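Local coordinates for probable zinc protease (Pseudomonas aeruginosa, PDB 4NNZ), which forms one subunit of the heterodimeric M16-family zinc protease PA0371-PA0372 and probably contributes to its metallopeptidase activity, at residues Y181-N189 against I214-A222; R269-S280 against E348-M356. All coordinates share one frame; numbering follows the deposited sequence.

Contact 1 (Y181-N189 against I214-A222)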
loop_
_atom_site.group_PDB
_atom_site.type_symbol
_atom_site.label_atom_id
_atom_site.label_comp_id
_atom_site.label_asym_id
_atom_site.label_seq_id
_atom_site.Cartn_x
_atom_site.Cartn_y
_atom_site.Cartn_z
ATOM N N TYR A 181 6.068 8.006 -18.469
ATOM C CA TYR A 181 5.615 8.987 -19.408
ATOM C C TYR A 181 4.916 8.319 -20.560
ATOM O O TYR A 181 3.863 8.723 -20.954
ATOM C CB TYR A 181 6.762 9.866 -19.884
ATOM C CG TYR A 181 6.432 10.682 -21.085
ATOM C CD1 TYR A 181 6.389 10.107 -22.318
ATOM C CD2 TYR A 181 6.145 12.012 -20.988
ATOM C CE1 TYR A 181 6.059 10.820 -23.429
ATOM C CE2 TYR A 181 5.827 12.737 -22.103
ATOM C CZ TYR A 181 5.791 12.123 -23.317
ATOM O OH TYR A 181 5.485 12.819 -24.434
ATOM N N GLU A 182 5.502 7.260 -21.065
ATOM C CA GLU A 182 4.951 6.546 -22.178
ATOM C C GLU A 182 3.622 5.972 -21.878
ATOM O O GLU A 182 2.774 5.934 -22.723
ATOM C CB GLU A 182 5.844 5.372 -22.516
ATOM C CG GLU A 182 6.922 5.681 -23.507
ATOM C CD GLU A 182 8.020 4.655 -23.494
ATOM O OE1 GLU A 182 8.070 3.837 -22.578
ATOM O OE2 GLU A 182 8.838 4.665 -24.414
ATOM N N SER A 183 3.494 5.401 -20.705
ATOM C CA SER A 183 2.285 4.745 -20.326
ATOM C C SER A 183 1.103 5.634 -20.149
ATOM O O SER A 183 0.035 5.276 -20.509
ATOM C CB SER A 183 2.513 3.930 -19.084
ATOM O OG SER A 183 3.786 3.381 -19.127
ATOM N N TRP A 184 1.294 6.768 -19.519
ATOM C CA TRP A 184 0.183 7.538 -19.022
ATOM C C TRP A 184 -0.047 8.892 -19.613
ATOM O O TRP A 184 -1.124 9.407 -19.521
ATOM C CB TRP A 184 0.309 7.701 -17.531
ATOM C CG TRP A 184 0.302 6.476 -16.779
ATOM C CD1 TRP A 184 1.327 5.946 -16.129
ATOM C CD2 TRP A 184 -0.806 5.633 -16.529
ATOM N NE1 TRP A 184 0.956 4.817 -15.505
ATOM C CE2 TRP A 184 -0.364 4.609 -15.739
ATOM C CE3 TRP A 184 -2.131 5.646 -16.911
ATOM C CZ2 TRP A 184 -1.175 3.621 -15.321
ATOM C CZ3 TRP A 184 -2.923 4.664 -16.499
ATOM C CH2 TRP A 184 -2.455 3.663 -15.724
ATOM N N TYR A 185 0.974 9.494 -20.169
ATOM C CA TYR A 185 0.812 10.799 -20.739
ATOM C C TYR A 185 0.344 10.656 -22.149
ATOM O O TYR A 185 1.099 10.769 -23.068
ATOM C CB TYR A 185 2.114 11.556 -20.674
ATOM C CG TYR A 185 2.268 12.365 -19.438
ATOM C CD1 TYR A 185 2.235 11.782 -18.196
ATOM C CD2 TYR A 185 2.450 13.706 -19.506
ATOM C CE1 TYR A 185 2.367 12.527 -17.056
ATOM C CE2 TYR A 185 2.588 14.450 -18.373
ATOM C CZ TYR A 185 2.541 13.853 -17.160
ATOM O OH TYR A 185 2.677 14.611 -16.064
ATOM N N ALA A 186 -0.912 10.364 -22.306
ATOM C CA ALA A 186 -1.430 10.105 -23.595
ATOM C C ALA A 186 -2.724 10.849 -23.780
ATOM O O ALA A 186 -3.422 11.112 -22.836
ATOM C CB ALA A 186 -1.633 8.635 -23.774
ATOM N N PRO A 187 -3.089 11.113 -25.026
ATOM C CA PRO A 187 -4.231 11.944 -25.365
ATOM C C PRO A 187 -5.497 11.376 -24.839
ATOM O O PRO A 187 -6.352 12.098 -24.432
ATOM C CB PRO A 187 -4.237 11.898 -26.870
ATOM C CG PRO A 187 -2.869 11.470 -27.263
ATOM C CD PRO A 187 -2.063 11.224 -26.049
ATOM N N ASN A 188 -5.586 10.072 -24.805
ATOM C CA ASN A 188 -6.766 9.432 -24.323
ATOM C C ASN A 188 -6.742 9.313 -22.822
ATOM O O ASN A 188 -7.645 8.787 -22.233
ATOM C CB ASN A 188 -6.985 8.099 -24.996
ATOM C CG ASN A 188 -5.749 7.248 -25.040
ATOM O OD1 ASN A 188 -4.772 7.602 -25.649
ATOM N ND2 ASN A 188 -5.814 6.106 -24.418
ATOM N N ASN A 189 -5.691 9.816 -22.206
ATOM C CA ASN A 189 -5.646 9.943 -20.772
ATOM C C ASN A 189 -5.736 11.361 -20.296
ATOM O O ASN A 189 -5.458 11.631 -19.180
ATOM C CB ASN A 189 -4.402 9.294 -20.214
ATOM C CG ASN A 189 -4.584 8.836 -18.807
ATOM O OD1 ASN A 189 -5.653 8.458 -18.417
ATOM N ND2 ASN A 189 -3.548 8.891 -18.039
ATOM N N ILE A 214 -1.081 13.663 -32.530
ATOM C CA ILE A 214 -0.630 12.757 -31.513
ATOM C C ILE A 214 -1.526 11.559 -31.450
ATOM O O ILE A 214 -2.722 11.661 -31.360
ATOM C CB ILE A 214 -0.595 13.449 -30.157
ATOM C CG1 ILE A 214 -0.027 14.851 -30.312
ATOM C CG2 ILE A 214 0.173 12.610 -29.171
ATOM C CD1 ILE A 214 0.727 15.403 -29.131
ATOM N N PRO A 215 -0.827 10.352 -31.502
ATOM C CA PRO A 215 -1.692 9.180 -31.581
ATOM C C PRO A 215 -2.091 8.568 -30.273
ATOM O O PRO A 215 -1.398 8.689 -29.308
ATOM C CB PRO A 215 -0.848 8.207 -32.335
ATOM C CG PRO A 215 0.452 8.375 -31.731
ATOM C CD PRO A 215 0.624 9.826 -31.592
ATOM N N TRP A 216 -3.209 7.887 -30.280
ATOM C CA TRP A 216 -3.753 7.194 -29.155
ATOM C C TRP A 216 -2.812 6.094 -28.742
ATOM O O TRP A 216 -2.167 5.509 -29.563
ATOM C CB TRP A 216 -5.034 6.614 -29.667
ATOM C CG TRP A 216 -5.876 5.925 -28.762
ATOM C CD1 TRP A 216 -6.928 6.416 -28.139
ATOM C CD2 TRP A 216 -5.815 4.552 -28.436
ATOM N NE1 TRP A 216 -7.520 5.466 -27.390
ATOM C CE2 TRP A 216 -6.847 4.298 -27.564
ATOM C CE3 TRP A 216 -4.969 3.517 -28.784
ATOM C CZ2 TRP A 216 -7.061 3.069 -27.025
ATOM C CZ3 TRP A 216 -5.178 2.322 -28.261
ATOM C CH2 TRP A 216 -6.215 2.092 -27.387
ATOM N N ARG A 217 -2.697 5.851 -27.451
ATOM C CA ARG A 217 -1.820 4.837 -26.920
ATOM C C ARG A 217 -2.611 3.985 -25.971
ATOM O O ARG A 217 -3.379 4.513 -25.233
ATOM C CB ARG A 217 -0.688 5.466 -26.123
ATOM C CG ARG A 217 0.205 6.438 -26.852
ATOM C CD ARG A 217 1.577 6.545 -26.208
ATOM N NE ARG A 217 1.679 7.613 -25.221
ATOM C CZ ARG A 217 1.629 8.909 -25.506
ATOM N NH1 ARG A 217 0.467 9.462 -25.814
ATOM N NH2 ARG A 217 2.734 9.653 -25.485
ATOM N N GLN A 218 -2.405 2.674 -25.975
ATOM C CA GLN A 218 -3.076 1.805 -25.046
ATOM C C GLN A 218 -2.612 2.095 -23.653
ATOM O O GLN A 218 -1.461 2.350 -23.413
ATOM C CB GLN A 218 -2.818 0.354 -25.380
ATOM C CG GLN A 218 -3.483 -0.609 -24.434
ATOM C CD GLN A 218 -4.859 -0.983 -24.877
ATOM O OE1 GLN A 218 -5.787 -0.970 -24.101
ATOM N NE2 GLN A 218 -4.994 -1.320 -26.130
ATOM N N LEU A 219 -3.535 2.059 -22.732
ATOM C CA LEU A 219 -3.254 2.496 -21.423
ATOM C C LEU A 219 -3.149 1.299 -20.571
ATOM O O LEU A 219 -3.665 0.272 -20.887
ATOM C CB LEU A 219 -4.377 3.372 -20.918
ATOM C CG LEU A 219 -4.112 4.837 -20.742
ATOM C CD1 LEU A 219 -3.293 5.342 -21.887
ATOM C CD2 LEU A 219 -5.423 5.567 -20.694
ATOM N N PRO A 220 -2.531 1.448 -19.428
ATOM C CA PRO A 220 -2.563 0.408 -18.428
ATOM C C PRO A 220 -3.902 0.394 -17.772
ATOM O O PRO A 220 -4.679 1.288 -17.976
ATOM C CB PRO A 220 -1.507 0.845 -17.460
ATOM C CG PRO A 220 -0.550 1.563 -18.291
ATOM C CD PRO A 220 -1.371 2.315 -19.253
ATOM N N PRO A 221 -4.221 -0.655 -17.067
ATOM C CA PRO A 221 -5.502 -0.725 -16.398
ATOM C C PRO A 221 -5.531 0.244 -15.261
ATOM O O PRO A 221 -4.563 0.397 -14.574
ATOM C CB PRO A 221 -5.550 -2.142 -15.882
ATOM C CG PRO A 221 -4.252 -2.752 -16.221
ATOM C CD PRO A 221 -3.316 -1.714 -16.646
ATOM N N ALA A 222 -6.643 0.923 -15.093
ATOM C CA ALA A 222 -6.780 1.842 -13.999
ATOM C C ALA A 222 -7.986 1.521 -13.161
ATOM O O ALA A 222 -9.074 1.511 -13.646
ATOM C CB ALA A 222 -6.889 3.245 -14.543
#

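Contact 2 (R269-S280 against E348-M356)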
loop_
_atom_site.group_PDB
_atom_site.type_symbol
_atom_site.label_atom_id
_atom_site.label_comp_id
_atom_site.label_asym_id
_atom_site.label_seq_id
_atom_site.Cartn_x
_atom_site.Cartn_y
_atom_site.Cartn_z
ATOM N N ARG A 269 -20.766 16.233 3.288
ATOM C CA ARG A 269 -20.237 17.546 3.055
ATOM C C ARG A 269 -20.895 18.543 3.960
ATOM O O ARG A 269 -20.250 19.366 4.544
ATOM C CB ARG A 269 -20.464 17.922 1.611
ATOM C CG ARG A 269 -20.140 16.786 0.688
ATOM C CD ARG A 269 -20.407 17.108 -0.750
ATOM N NE ARG A 269 -19.986 18.437 -1.119
ATOM C CZ ARG A 269 -20.349 19.041 -2.230
ATOM N NH1 ARG A 269 -21.134 18.442 -3.068
ATOM N NH2 ARG A 269 -19.925 20.238 -2.501
ATOM N N LEU A 270 -22.195 18.423 4.079
ATOM C CA LEU A 270 -22.987 19.239 4.938
ATOM C C LEU A 270 -22.594 19.043 6.388
ATOM O O LEU A 270 -22.589 19.972 7.142
ATOM C CB LEU A 270 -24.464 18.926 4.729
ATOM C CG LEU A 270 -25.411 19.884 4.019
ATOM C CD1 LEU A 270 -25.270 21.286 4.525
ATOM C CD2 LEU A 270 -25.198 19.883 2.529
ATOM N N ILE A 271 -22.262 17.834 6.787
ATOM C CA ILE A 271 -21.851 17.591 8.154
ATOM C C ILE A 271 -20.576 18.323 8.490
ATOM O O ILE A 271 -20.434 18.818 9.579
ATOM C CB ILE A 271 -21.755 16.087 8.480
ATOM C CG1 ILE A 271 -23.125 15.502 8.679
ATOM C CG2 ILE A 271 -21.012 15.814 9.761
ATOM C CD1 ILE A 271 -23.164 14.023 8.465
ATOM N N GLY A 272 -19.652 18.385 7.558
ATOM C CA GLY A 272 -18.445 19.109 7.807
ATOM C C GLY A 272 -18.698 20.559 8.054
ATOM O O GLY A 272 -18.113 21.147 8.896
ATOM N N ALA A 273 -19.585 21.123 7.277
ATOM C CA ALA A 273 -19.956 22.499 7.402
ATOM C C ALA A 273 -20.623 22.793 8.721
ATOM O O ALA A 273 -20.418 23.816 9.302
ATOM C CB ALA A 273 -20.813 22.909 6.236
ATOM N N LEU A 274 -21.435 21.876 9.184
ATOM C CA LEU A 274 -22.061 21.995 10.465
ATOM C C LEU A 274 -21.069 21.994 11.599
ATOM O O LEU A 274 -21.283 22.597 12.603
ATOM C CB LEU A 274 -23.031 20.851 10.683
ATOM C CG LEU A 274 -24.384 20.884 10.017
ATOM C CD1 LEU A 274 -24.905 19.474 9.979
ATOM C CD2 LEU A 274 -25.363 21.792 10.732
ATOM N N LEU A 275 -20.071 21.156 11.502
ATOM C CA LEU A 275 -19.030 21.109 12.490
ATOM C C LEU A 275 -17.998 22.235 12.522
ATOM O O LEU A 275 -17.674 22.760 13.572
ATOM C CB LEU A 275 -18.373 19.743 12.445
ATOM C CG LEU A 275 -19.311 18.588 12.757
ATOM C CD1 LEU A 275 -18.740 17.292 12.285
ATOM C CD2 LEU A 275 -19.584 18.501 14.227
ATOM N N ASP A 276 -17.448 22.547 11.353
ATOM C CA ASP A 276 -16.273 23.386 11.210
ATOM C C ASP A 276 -16.497 24.743 10.592
ATOM O O ASP A 276 -15.688 25.618 10.768
ATOM C CB ASP A 276 -15.220 22.621 10.398
ATOM C CG ASP A 276 -14.021 23.466 10.007
ATOM O OD1 ASP A 276 -13.531 24.246 10.830
ATOM O OD2 ASP A 276 -13.571 23.354 8.867
ATOM N N GLY A 277 -17.533 24.963 9.829
ATOM C CA GLY A 277 -17.536 26.237 9.157
ATOM C C GLY A 277 -18.226 27.355 9.883
ATOM O O GLY A 277 -19.425 27.431 9.845
ATOM N N GLY A 278 -17.473 28.226 10.521
ATOM C CA GLY A 278 -18.072 29.350 11.176
ATOM C C GLY A 278 -18.036 29.413 12.673
ATOM O O GLY A 278 -17.725 28.476 13.327
ATOM N N TYR A 279 -18.328 30.586 13.187
ATOM C CA TYR A 279 -18.309 30.914 14.590
ATOM C C TYR A 279 -19.360 30.150 15.343
ATOM O O TYR A 279 -19.156 29.735 16.445
ATOM C CB TYR A 279 -18.490 32.422 14.732
ATOM C CG TYR A 279 -18.489 32.967 16.109
ATOM C CD1 TYR A 279 -17.330 33.151 16.793
ATOM C CD2 TYR A 279 -19.657 33.316 16.718
ATOM C CE1 TYR A 279 -17.335 33.662 18.057
ATOM C CE2 TYR A 279 -19.669 33.817 17.979
ATOM C CZ TYR A 279 -18.508 33.994 18.637
ATOM O OH TYR A 279 -18.569 34.503 19.887
ATOM N N SER A 280 -20.509 30.006 14.717
ATOM C CA SER A 280 -21.654 29.389 15.316
ATOM C C SER A 280 -21.727 27.916 15.015
ATOM O O SER A 280 -22.597 27.227 15.502
ATOM C CB SER A 280 -22.903 30.078 14.849
ATOM O OG SER A 280 -22.826 30.310 13.485
ATOM N N GLU A 348 -30.713 25.211 11.317
ATOM C CA GLU A 348 -29.269 25.061 11.296
ATOM C C GLU A 348 -28.712 24.690 9.947
ATOM O O GLU A 348 -27.711 25.201 9.551
ATOM C CB GLU A 348 -28.800 24.050 12.327
ATOM C CG GLU A 348 -27.324 24.121 12.647
ATOM C CD GLU A 348 -26.908 23.150 13.734
ATOM O OE1 GLU A 348 -27.440 22.043 13.750
ATOM O OE2 GLU A 348 -26.061 23.486 14.576
ATOM N N ILE A 349 -29.338 23.749 9.270
ATOM C CA ILE A 349 -28.815 23.267 8.013
ATOM C C ILE A 349 -28.800 24.322 6.953
ATOM O O ILE A 349 -27.892 24.380 6.163
ATOM C CB ILE A 349 -29.627 22.087 7.482
ATOM C CG1 ILE A 349 -29.507 20.926 8.428
ATOM C CG2 ILE A 349 -29.130 21.623 6.123
ATOM C CD1 ILE A 349 -30.168 19.674 7.929
ATOM N N GLU A 350 -29.864 25.085 6.877
ATOM C CA GLU A 350 -29.951 26.087 5.863
ATOM C C GLU A 350 -28.922 27.160 6.007
ATOM O O GLU A 350 -28.374 27.591 5.030
ATOM C CB GLU A 350 -31.326 26.689 5.822
ATOM C CG GLU A 350 -32.159 26.119 4.713
ATOM C CD GLU A 350 -31.688 26.559 3.355
ATOM O OE1 GLU A 350 -31.358 27.742 3.203
ATOM O OE2 GLU A 350 -31.664 25.723 2.441
ATOM N N ARG A 351 -28.667 27.602 7.222
ATOM C CA ARG A 351 -27.684 28.638 7.425
ATOM C C ARG A 351 -26.377 28.105 6.963
ATOM O O ARG A 351 -25.603 28.788 6.345
ATOM C CB ARG A 351 -27.592 28.982 8.902
ATOM C CG ARG A 351 -26.335 29.700 9.327
ATOM C CD ARG A 351 -26.191 29.722 10.831
ATOM N NE ARG A 351 -25.589 28.498 11.334
ATOM C CZ ARG A 351 -24.359 28.403 11.817
ATOM N NH1 ARG A 351 -23.319 28.810 11.108
ATOM N NH2 ARG A 351 -24.173 27.900 13.018
ATOM N N VAL A 352 -26.107 26.881 7.348
ATOM C CA VAL A 352 -24.899 26.205 6.961
ATOM C C VAL A 352 -24.816 25.885 5.483
ATOM O O VAL A 352 -23.772 25.971 4.913
ATOM C CB VAL A 352 -24.667 25.007 7.886
ATOM C CG1 VAL A 352 -23.731 23.977 7.302
ATOM C CG2 VAL A 352 -24.151 25.498 9.211
ATOM N N ARG A 353 -25.906 25.459 4.892
ATOM C CA ARG A 353 -25.919 25.183 3.479
ATOM C C ARG A 353 -25.727 26.409 2.645
ATOM O O ARG A 353 -25.101 26.375 1.611
ATOM C CB ARG A 353 -27.207 24.514 3.073
ATOM C CG ARG A 353 -27.148 23.858 1.720
ATOM C CD ARG A 353 -28.526 23.527 1.221
ATOM N NE ARG A 353 -29.360 23.034 2.292
ATOM C CZ ARG A 353 -30.479 22.372 2.113
ATOM N NH1 ARG A 353 -30.893 22.120 0.907
ATOM N NH2 ARG A 353 -31.177 21.973 3.138
ATOM N N ALA A 354 -26.349 27.490 3.059
ATOM C CA ALA A 354 -26.356 28.681 2.257
ATOM C C ALA A 354 -24.986 29.242 2.105
ATOM O O ALA A 354 -24.595 29.668 1.058
ATOM C CB ALA A 354 -27.263 29.700 2.880
ATOM N N GLN A 355 -24.271 29.277 3.197
ATOM C CA GLN A 355 -22.928 29.782 3.195
ATOM C C GLN A 355 -21.965 28.954 2.391
ATOM O O GLN A 355 -21.025 29.465 1.841
ATOM C CB GLN A 355 -22.441 30.134 4.591
ATOM C CG GLN A 355 -22.416 31.642 4.769
ATOM C CD GLN A 355 -22.172 32.115 6.175
ATOM O OE1 GLN A 355 -21.384 31.552 6.900
ATOM N NE2 GLN A 355 -22.843 33.174 6.553
ATOM N N MET A 356 -22.204 27.664 2.341
ATOM C CA MET A 356 -21.437 26.787 1.511
ATOM C C MET A 356 -21.632 27.103 0.058
ATOM O O MET A 356 -20.711 27.085 -0.724
ATOM C CB MET A 356 -21.904 25.377 1.744
ATOM C CG MET A 356 -20.811 24.391 2.001
ATOM S SD MET A 356 -21.450 22.749 2.263
ATOM C CE MET A 356 -20.901 21.931 0.797
HETATM O O HOH W 1 -21.035 28.735 7.398
#

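Contact 1 (Y181-N189 against I214-A222)
Asn188 CG sits between its own backbone N and carbonyl carbon (chi1 47°), while Trp216 CG is anti to its backbone N (chi1 -176°); together these torsions lay the amide over one face of the indole. The planes differ by just 19°, and Asn188 CG lies 3.4 Å from Trp216 NE1. The setting is the C-terminal end of helix 174-184, where an inverse gamma turn centred on Tyr185 turns the chain, and the loop after helix 200-211 runs across it, both within the M16 inactive-domain region. The same amide grips the backbone of Arg217 twice: Asn188 ND2 donates to Arg217 O at 3.0 Å, with the acceptor near the amide plane, and Arg217 N donates to Asn188 OD1 at 3.3 Å along a nearly straight N-H. Two bonds to one residue fix the amide's rotation. The Arg217 chain carries NE to Glu182 O (3.2 Å), a bond leaving the guanidinium plane obliquely. Tyr185 O lies over the guanidinium face, too poorly angled to be bonded. Further along, Leu219 CD1 packs 3.6 Å from Ser183 O, and Pro220 CD makes a CH-pi contact 3.9 Å from the centroid of the Trp184 six-membered ring, close to its normal.

Contact 2 (R269-S280 against E348-M356)
Val352 CG1 presses on Ala273 CB at 3.3 Å, a tight carbon-carbon approach; the first torsion sets CG1 anti to the backbone N (chi1 160°), on the side of the alanine. Glu348, one turn earlier on the same helix, can be followed outward. Its CB stands 4.4 Å from Leu274 CD2. CG, anti to the backbone N (chi1 -163°), comes within 3.6 Å of that methyl; the extended chain beyond it carries the carboxylate carbon past the same methyl, and OE1 ends 3.7 Å from Leu274 CD2. OE2 has its partner elsewhere, in a salt bridge with Arg282. The two helices, 262-276 and 346-364, belong to the second alpha/beta half of the M16 fold. Their local axes approach to 9.3 Å and cross at 101°, with Ala273 and Val352 near the middle of the contact. Leu270 CD1 reaches between Ile349, Val352 and Arg353, 4.0 Å from Arg353 CB. On the other side of helix 262-276, Leu275 touches strand 294-301, which places this helix between strand and second helix. Met356 extends the apolar patch: SD lies 4.0 Å from Ala273 CB, and CE comes near the guanidinium of Arg269, which is paired with Asp390. In the loop that follows helix 262-276, Ser280 OG sits over one face of the Arg351 guanidinium, at angles too poor for a hydrogen bond. A water donates to Gly277 O and to Gln355 OE1, the latter at 2.9 Å.

From the N terminus, the first sheet is largely laid down before residues 181-189. Contact 1 then closes a 24-residue loop holding strand 190-196, which joins that sheet, and helix 200-211; its second segment leads on toward strand 233-240 of the other sheet. Contact 2 opens later, on helix 262-276, and closes a longer loop of 67 residues that contains strands 294-301 and 309-317 and helix 325-341. The two contacts are therefore in series, neither nested nor crossed. The centres of contact 1 and contact 2 lie about 41 Å apart, on opposite sides of the chain's centre. The nearest atoms of contact 1 and contact 2 are about 23 Å apart. Contact 1 ties a helix end to the connection between sheets; contact 2 joins two helices beside the second sheet.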